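PDB 2WNW: activated BY transcription factor SSRB from Salmonella enterica, which belongs to glycosyl hydrolase family 30, pairing a TIM-barrel domain with a beta-sandwich domain. Local coordinates for residues Ser51-Ala56 and Ile329-Leu334; His25-Cys30 and Arg418-Asp423; Ala101-Ser106 and Pro147-Thr152. One frame throughout, in Å; residues are numbered along the deposited sequence.

Interaction 1. Residues Ser51-Ala56 and Ile329-Leu334; sequences SFTEGA and IDWNLL
Two backbone bonds join the segments in parallel register at Ser51 and Asn332. Ser51 N donates to Trp331 O (2.9 Å), from well above that carbonyl's plane, whereas Leu333 N reaches Ser51 O along a lone pair, at 3.0 Å. Side-chain hydroxyls add two more. Ser51 OG, beside its own backbone N (chi1 -51°), donates in plane to a lone pair of Asp330 O at 2.7 Å. Thr53 OG1 donates to Asn332 OD1 (2.7 Å) and, as N-cap of helix 54-61, accepts from Ala56 N (3.1 Å, 167°); one hydroxyl thus ties the helix start to segment 329-334. The contact lies at the end of the first TIM-barrel strand, 48-51, where the last, 327-330, turns a corner at Trp331: the Ser51 hydroxyl bonds the end of that last strand, and the backbone pairing is with residues past the corner. Around the indole of Trp331, Ser51 OG lies at the edge, in plane, and Asn332 ND2 above one face, offset toward the rim; NE1 is hydrogen-bonded to a glycerol. Among apolar contacts, Thr53 CG2 lies 3.5 Å from Trp331 CH2, the side chains crossing at about a right angle. Leu333 CD1 meets Phe52 CE2 at 3.3 Å, the two side chains running alongside, with Phe76 of helix 65-76 touching both.

Interaction 2. Residues His25-Cys30 and Arg418-Asp423; sequences HRQRDC and RCRVLD
Arg26 lays its aliphatic base and one guanidinium face against Leu422, whose CD2 touches Arg26 CB at 3.6 Å and sits above the guanidinium plane, displaced toward its rim. The arginine chain starts in the crowded position between backbone N and carbonyl carbon (chi1 76°) and bends at chi3, which folds it back on its own loop. There Arg26 NE donates to Gln27 O at 2.8 Å, and Arg26 NH2 to Asp29 O at 3.0 Å; both acceptors lie close to the guanidinium plane, so its rotation is fixed while Leu422 lies over one face.

Arg420 approaches the same carbonyl from the strand. Its NH2 donates almost straight to Asp29 O (2.6 Å, 172°), with the acceptor in the guanidinium plane but the donor far above the carbonyl plane. NH1 adds a weak bond to that oxygen. Asp29 O is therefore gripped by two arginines, whose like charges come within 4.7 Å between Arg26 NH2 and Arg420 NH1. The salt bridge from Asp29 OD2 to Arg420 NH2, at 2.8 Å, probably offsets part of that repulsion; the carboxylate plane is turned only 26° from the guanidinium, and OD2 is also bonded to Ser31 OG. Glu427 supplies a second counter-charge at Arg420 NH1. Alongside, Gln27 NE2 packs on Arg420 CD at 3.6 Å.

Strand 417-423 runs between 33-37 and 426-432, so the contact folds the connection from strand 17-25 to strand 33-37 over one face of a sheet in the beta-sandwich domain.

Interaction 3. Residues Ala101-Ser106 and Pro147-Thr152; sequences AYVDSS and PAFMKT
Phe149 carries the contact with its ring, which slots against the backbone of Asp104-Ser106. One face receives the peptide link between Ser105 and Ser106: Ser105 C and Ser106 N both stand 3.6 Å above the ring plane, offset toward the rim. At the edge, in plane, lies Val103 O, 3.6 Å from Phe149 CE1. That oxygen also meets Pro147 CB at 3.4 Å; it is buried here with no hydrogen-bonding partner in the model, with Pro147 CB and the edge of the Phe149 ring against it. The ring thus has the Ser105-Ser106 peptide on one face and Met150 CG, from its own segment, on the opposite face, both near the rim.

Apolar contacts continue the interface along the chain. Val103 CG1, placed between the backbone N and carbonyl carbon (chi1 64°), meets Pro147 CG at 3.8 Å and Phe149 CE1 at 3.9 Å, the valine and phenylalanine side chains crossing at about a right angle. Ala101 CB packs on Pro147 CB at 4.0 Å.

No direct hydrogen bond joins the segments; a water does so instead, donating to Asp104 O (2.9 Å) and accepting from Phe149 N, and its oxygen lies in the ring plane at the edge. Phe149 itself is set by a short 3-10 turn at 148-150, closed by Met150 N to Pro147 O (3.0 Å), while Arg163 binds the Phe149 carbonyl. In segment 101-106, Ser105, the N-cap of helix 106-110, uses OG to bond Asp108 N.

Both segments are loops of the TIM barrel, following strands 85-90 and 138-143, with Leu109 of helix 106-110 against Val103, Phe149 and Met150, and Ile173 of helix 167-183 against Val103 and Met150.

How the interactions relate
Interaction 1 is the most central of the three, its centre about 10 Å from that of the chain, and it lies where the first and last barrel strands end. Interaction 3 links loops after the second and third strands of the same barrel; its centre lies about 24 Å from that of interaction 1, with nearest atoms about 9 Å apart and no touch. Interaction 2 belongs to the beta-sandwich side, its centre about 62 Å from that of interaction 3, across the chain's centre, and about 41 Å from that of interaction 1. In sequence they nest, 3 inside 1 inside 2. At interaction 1 a glycerol, probably from the crystallisation liquor, is bonded to Trp331 NE1 and may mark a pocket.

Interaction 1. Residues Ser51-Ala56 and Ile329-Leu334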
# COMPACT_ATOMS: atom_id res chain seq x y z
N SER A 51 -16.13 21.90 -2.88
CA SER A 51 -16.00 23.21 -2.25
C SER A 51 -16.82 24.35 -2.81
O SER A 51 -17.02 24.48 -4.02
CB SER A 51 -14.53 23.63 -2.25
OG SER A 51 -13.71 22.60 -1.72
N PHE A 52 -17.30 25.19 -1.90
CA PHE A 52 -18.06 26.38 -2.23
C PHE A 52 -17.05 27.52 -2.19
O PHE A 52 -16.42 27.75 -1.15
CB PHE A 52 -19.14 26.67 -1.18
CG PHE A 52 -20.15 25.57 -0.99
CD1 PHE A 52 -20.21 24.86 0.20
CD2 PHE A 52 -21.08 25.29 -1.99
CE1 PHE A 52 -21.18 23.88 0.40
CE2 PHE A 52 -22.05 24.31 -1.80
CZ PHE A 52 -22.10 23.60 -0.60
N THR A 53 -16.88 28.22 -3.30
CA THR A 53 -15.97 29.37 -3.36
C THR A 53 -16.75 30.52 -3.96
O THR A 53 -17.82 30.30 -4.54
CB THR A 53 -14.75 29.09 -4.26
OG1 THR A 53 -15.20 28.74 -5.58
CG2 THR A 53 -13.90 27.97 -3.70
N GLU A 54 -16.25 31.74 -3.83
CA GLU A 54 -16.94 32.88 -4.41
C GLU A 54 -17.08 32.63 -5.91
O GLU A 54 -18.10 32.96 -6.51
CB GLU A 54 -16.17 34.18 -4.17
CG GLU A 54 -16.65 35.32 -5.07
CD GLU A 54 -16.25 36.69 -4.56
OE1 GLU A 54 -17.00 37.27 -3.74
OE2 GLU A 54 -15.18 37.19 -4.98
N GLY A 55 -16.05 32.04 -6.51
CA GLY A 55 -16.09 31.74 -7.93
C GLY A 55 -17.25 30.83 -8.27
O GLY A 55 -18.03 31.11 -9.18
N ALA A 56 -17.36 29.72 -7.55
CA ALA A 56 -18.45 28.78 -7.79
C ALA A 56 -19.79 29.45 -7.54
O ALA A 56 -20.76 29.22 -8.26
CB ALA A 56 -18.29 27.55 -6.88
N ILE A 329 -12.91 15.72 0.06
CA ILE A 329 -13.48 17.00 -0.31
C ILE A 329 -12.75 17.52 -1.54
O ILE A 329 -11.55 17.83 -1.49
CB ILE A 329 -13.38 18.06 0.80
CG1 ILE A 329 -13.95 17.51 2.11
CG2 ILE A 329 -14.18 19.29 0.39
CD1 ILE A 329 -13.89 18.49 3.27
N ASP A 330 -13.48 17.60 -2.64
CA ASP A 330 -12.97 18.10 -3.91
C ASP A 330 -12.84 19.62 -3.78
O ASP A 330 -13.35 20.21 -2.83
CB ASP A 330 -13.96 17.73 -5.02
CG ASP A 330 -13.54 18.22 -6.39
OD1 ASP A 330 -12.32 18.27 -6.68
OD2 ASP A 330 -14.44 18.54 -7.19
N TRP A 331 -12.14 20.24 -4.72
CA TRP A 331 -11.99 21.70 -4.71
C TRP A 331 -13.29 22.25 -5.31
O TRP A 331 -14.35 21.67 -5.10
CB TRP A 331 -10.75 22.08 -5.54
CG TRP A 331 -10.27 23.53 -5.44
CD1 TRP A 331 -9.41 24.14 -6.32
CD2 TRP A 331 -10.58 24.51 -4.43
NE1 TRP A 331 -9.17 25.43 -5.92
CE2 TRP A 331 -9.87 25.69 -4.77
CE3 TRP A 331 -11.38 24.50 -3.28
CZ2 TRP A 331 -9.94 26.86 -3.99
CZ3 TRP A 331 -11.45 25.67 -2.51
CH2 TRP A 331 -10.74 26.83 -2.87
N ASN A 332 -13.21 23.36 -6.05
CA ASN A 332 -14.42 23.96 -6.64
C ASN A 332 -15.45 22.96 -7.18
O ASN A 332 -15.14 22.13 -8.02
CB ASN A 332 -14.05 24.90 -7.79
CG ASN A 332 -13.09 25.99 -7.37
OD1 ASN A 332 -13.48 26.98 -6.74
ND2 ASN A 332 -11.82 25.81 -7.72
N LEU A 333 -16.68 23.08 -6.69
CA LEU A 333 -17.77 22.21 -7.14
C LEU A 333 -18.15 22.57 -8.56
O LEU A 333 -18.54 21.71 -9.36
CB LEU A 333 -19.03 22.46 -6.30
CG LEU A 333 -19.18 22.01 -4.86
CD1 LEU A 333 -20.32 22.80 -4.22
CD2 LEU A 333 -19.46 20.53 -4.82
N LEU A 334 -18.03 23.86 -8.86
CA LEU A 334 -18.45 24.40 -10.15
C LEU A 334 -17.60 25.59 -10.57
O LEU A 334 -17.16 26.37 -9.74
CB LEU A 334 -19.91 24.84 -10.01
CG LEU A 334 -20.53 25.79 -11.02
CD1 LEU A 334 -20.87 25.02 -12.28
CD2 LEU A 334 -21.79 26.44 -10.43

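Interaction 2. Residues His25-Cys30 and Arg418-Asp423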
# COMPACT_ATOMS: atom_id res chain seq x y z
N HIS A 25 -21.22 -19.72 -5.83
CA HIS A 25 -20.36 -20.41 -4.88
C HIS A 25 -18.97 -20.28 -5.48
O HIS A 25 -18.79 -20.46 -6.68
CB HIS A 25 -20.74 -21.88 -4.75
CG HIS A 25 -19.95 -22.63 -3.73
ND1 HIS A 25 -20.08 -22.39 -2.37
CD2 HIS A 25 -18.99 -23.57 -3.85
CE1 HIS A 25 -19.23 -23.16 -1.71
NE2 HIS A 25 -18.56 -23.88 -2.59
N ARG A 26 -17.97 -19.98 -4.65
CA ARG A 26 -16.61 -19.81 -5.16
C ARG A 26 -16.01 -21.07 -5.78
O ARG A 26 -16.36 -22.19 -5.42
CB ARG A 26 -15.67 -19.32 -4.06
CG ARG A 26 -15.27 -20.38 -3.05
CD ARG A 26 -13.93 -20.02 -2.40
NE ARG A 26 -12.85 -20.01 -3.39
CZ ARG A 26 -11.62 -19.55 -3.16
NH1 ARG A 26 -11.30 -19.07 -1.97
NH2 ARG A 26 -10.72 -19.57 -4.13
N GLN A 27 -15.11 -20.85 -6.73
CA GLN A 27 -14.41 -21.94 -7.40
C GLN A 27 -13.17 -22.19 -6.56
O GLN A 27 -12.70 -21.30 -5.85
CB GLN A 27 -13.99 -21.52 -8.81
CG GLN A 27 -15.11 -20.94 -9.65
CD GLN A 27 -14.61 -20.40 -10.97
OE1 GLN A 27 -14.11 -21.14 -11.81
NE2 GLN A 27 -14.73 -19.09 -11.16
N ARG A 28 -12.63 -23.41 -6.63
CA ARG A 28 -11.44 -23.75 -5.86
C ARG A 28 -10.22 -22.91 -6.24
O ARG A 28 -9.44 -22.53 -5.36
CB ARG A 28 -11.12 -25.24 -6.03
CG ARG A 28 -11.87 -26.16 -5.07
CD ARG A 28 -11.41 -27.61 -5.19
NE ARG A 28 -12.20 -28.37 -6.15
CZ ARG A 28 -13.39 -28.90 -5.88
NH1 ARG A 28 -13.93 -28.74 -4.67
NH2 ARG A 28 -14.05 -29.58 -6.81
N ASP A 29 -10.05 -22.63 -7.53
CA ASP A 29 -8.92 -21.84 -7.99
C ASP A 29 -8.84 -20.52 -7.24
O ASP A 29 -9.87 -19.90 -6.94
CB ASP A 29 -9.05 -21.54 -9.49
CG ASP A 29 -8.00 -20.55 -9.98
OD1 ASP A 29 -6.82 -20.93 -10.08
OD2 ASP A 29 -8.36 -19.39 -10.24
N CYS A 30 -7.62 -20.07 -6.94
CA CYS A 30 -7.42 -18.83 -6.21
C CYS A 30 -6.72 -17.73 -7.01
O CYS A 30 -6.15 -16.80 -6.42
CB CYS A 30 -6.61 -19.09 -4.93
SG CYS A 30 -7.48 -20.09 -3.69
N ARG A 418 -9.57 -8.87 -15.90
CA ARG A 418 -10.56 -9.65 -15.17
C ARG A 418 -10.18 -9.83 -13.72
O ARG A 418 -9.01 -9.80 -13.35
CB ARG A 418 -10.70 -11.04 -15.79
CG ARG A 418 -11.29 -11.08 -17.18
CD ARG A 418 -11.26 -12.51 -17.67
NE ARG A 418 -9.89 -13.01 -17.73
CZ ARG A 418 -9.51 -14.21 -17.30
NH1 ARG A 418 -10.39 -15.05 -16.77
NH2 ARG A 418 -8.23 -14.57 -17.40
N CYS A 419 -11.19 -10.04 -12.89
CA CYS A 419 -10.97 -10.27 -11.47
C CYS A 419 -12.18 -10.97 -10.91
O CYS A 419 -13.26 -10.94 -11.49
CB CYS A 419 -10.73 -8.95 -10.73
SG CYS A 419 -12.16 -7.85 -10.63
N ARG A 420 -11.99 -11.64 -9.78
CA ARG A 420 -13.08 -12.32 -9.13
C ARG A 420 -13.18 -11.75 -7.73
O ARG A 420 -12.27 -11.93 -6.92
CB ARG A 420 -12.83 -13.83 -9.05
CG ARG A 420 -13.00 -14.58 -10.36
CD ARG A 420 -12.98 -16.08 -10.10
NE ARG A 420 -11.65 -16.55 -9.74
CZ ARG A 420 -11.40 -17.53 -8.88
NH1 ARG A 420 -12.40 -18.17 -8.28
NH2 ARG A 420 -10.15 -17.90 -8.64
N VAL A 421 -14.27 -11.04 -7.45
CA VAL A 421 -14.46 -10.49 -6.12
C VAL A 421 -14.84 -11.69 -5.26
O VAL A 421 -15.88 -12.32 -5.49
CB VAL A 421 -15.59 -9.44 -6.09
CG1 VAL A 421 -15.80 -8.94 -4.66
CG2 VAL A 421 -15.23 -8.28 -7.02
N LEU A 422 -14.01 -11.99 -4.28
CA LEU A 422 -14.22 -13.14 -3.41
C LEU A 422 -14.57 -12.71 -1.99
O LEU A 422 -13.77 -12.08 -1.30
CB LEU A 422 -12.96 -14.01 -3.44
CG LEU A 422 -12.91 -15.42 -2.82
CD1 LEU A 422 -12.74 -15.33 -1.32
CD2 LEU A 422 -14.16 -16.20 -3.20
N ASP A 423 -15.78 -13.06 -1.56
CA ASP A 423 -16.27 -12.74 -0.22
C ASP A 423 -16.63 -14.05 0.47
O ASP A 423 -17.75 -14.56 0.32
CB ASP A 423 -17.51 -11.85 -0.32
CG ASP A 423 -18.11 -11.54 1.04
OD1 ASP A 423 -19.20 -10.92 1.07
OD2 ASP A 423 -17.51 -11.90 2.08

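Interaction 3. Residues Ala101-Ser106 and Pro147-Thr152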
# COMPACT_ATOMS: atom_id res chain seq x y z
N ALA A 101 -11.88 40.94 2.57
CA ALA A 101 -11.79 40.58 3.98
C ALA A 101 -13.01 41.11 4.70
O ALA A 101 -13.71 41.99 4.19
CB ALA A 101 -10.51 41.16 4.59
N TYR A 102 -13.27 40.61 5.91
CA TYR A 102 -14.43 41.04 6.68
C TYR A 102 -14.20 42.36 7.41
O TYR A 102 -15.15 42.98 7.89
CB TYR A 102 -14.82 39.92 7.65
CG TYR A 102 -15.07 38.61 6.93
CD1 TYR A 102 -14.61 37.40 7.45
CD2 TYR A 102 -15.78 38.58 5.73
CE1 TYR A 102 -14.83 36.20 6.79
CE2 TYR A 102 -16.01 37.38 5.06
CZ TYR A 102 -15.53 36.19 5.60
OH TYR A 102 -15.76 35.00 4.95
N VAL A 103 -12.95 42.78 7.48
CA VAL A 103 -12.57 44.05 8.10
C VAL A 103 -11.31 44.51 7.35
O VAL A 103 -10.40 43.71 7.13
CB VAL A 103 -12.29 43.88 9.62
CG1 VAL A 103 -11.09 42.97 9.84
CG2 VAL A 103 -12.04 45.25 10.25
N ASP A 104 -11.26 45.78 6.97
CA ASP A 104 -10.12 46.27 6.19
C ASP A 104 -9.13 47.22 6.84
O ASP A 104 -8.09 47.51 6.26
CB ASP A 104 -10.63 46.89 4.90
CG ASP A 104 -11.40 45.91 4.04
OD1 ASP A 104 -10.78 44.91 3.60
OD2 ASP A 104 -12.61 46.12 3.82
N SER A 105 -9.44 47.72 8.03
CA SER A 105 -8.53 48.62 8.71
C SER A 105 -8.59 48.42 10.21
O SER A 105 -9.57 47.88 10.73
CB SER A 105 -8.88 50.08 8.40
OG SER A 105 -10.11 50.45 9.00
N SER A 106 -7.55 48.85 10.91
CA SER A 106 -7.49 48.72 12.36
C SER A 106 -8.61 49.56 12.97
O SER A 106 -9.17 49.19 14.01
CB SER A 106 -6.14 49.21 12.87
OG SER A 106 -5.89 50.54 12.46
N PRO A 147 -6.84 39.49 7.16
CA PRO A 147 -6.90 40.78 6.47
C PRO A 147 -5.48 41.30 6.26
O PRO A 147 -4.58 40.99 7.05
CB PRO A 147 -7.69 41.66 7.44
CG PRO A 147 -8.57 40.65 8.17
CD PRO A 147 -7.61 39.51 8.41
N ALA A 148 -5.27 42.10 5.22
CA ALA A 148 -3.95 42.63 4.91
C ALA A 148 -3.25 43.35 6.07
O ALA A 148 -2.08 43.06 6.35
CB ALA A 148 -4.02 43.57 3.70
N PHE A 149 -3.95 44.26 6.74
CA PHE A 149 -3.33 45.00 7.83
C PHE A 149 -2.90 44.16 9.02
O PHE A 149 -2.15 44.63 9.88
CB PHE A 149 -4.24 46.15 8.30
CG PHE A 149 -5.43 45.71 9.11
CD1 PHE A 149 -6.57 45.21 8.48
CD2 PHE A 149 -5.43 45.82 10.50
CE1 PHE A 149 -7.69 44.83 9.22
CE2 PHE A 149 -6.54 45.45 11.25
CZ PHE A 149 -7.67 44.95 10.61
N MET A 150 -3.36 42.91 9.08
CA MET A 150 -3.00 42.02 10.18
C MET A 150 -1.75 41.20 9.86
O MET A 150 -1.31 40.39 10.68
CB MET A 150 -4.15 41.07 10.51
CG MET A 150 -5.36 41.73 11.16
SD MET A 150 -6.47 40.50 11.87
CE MET A 150 -7.88 41.51 12.27
N LYS A 151 -1.19 41.41 8.68
CA LYS A 151 -0.02 40.65 8.25
C LYS A 151 1.28 41.46 8.16
O LYS A 151 1.26 42.68 8.03
CB LYS A 151 -0.31 40.00 6.89
CG LYS A 151 -1.60 39.19 6.88
CD LYS A 151 -1.96 38.70 5.49
CE LYS A 151 -0.92 37.73 4.94
NZ LYS A 151 -1.22 37.40 3.52
N THR A 152 2.39 40.74 8.22
CA THR A 152 3.72 41.35 8.15
C THR A 152 4.01 42.00 6.80
O THR A 152 4.86 42.89 6.71
CB THR A 152 4.81 40.30 8.42
OG1 THR A 152 4.65 39.20 7.52
CG2 THR A 152 4.72 39.79 9.85
O HOH W 1 -6.25 45.57 5.12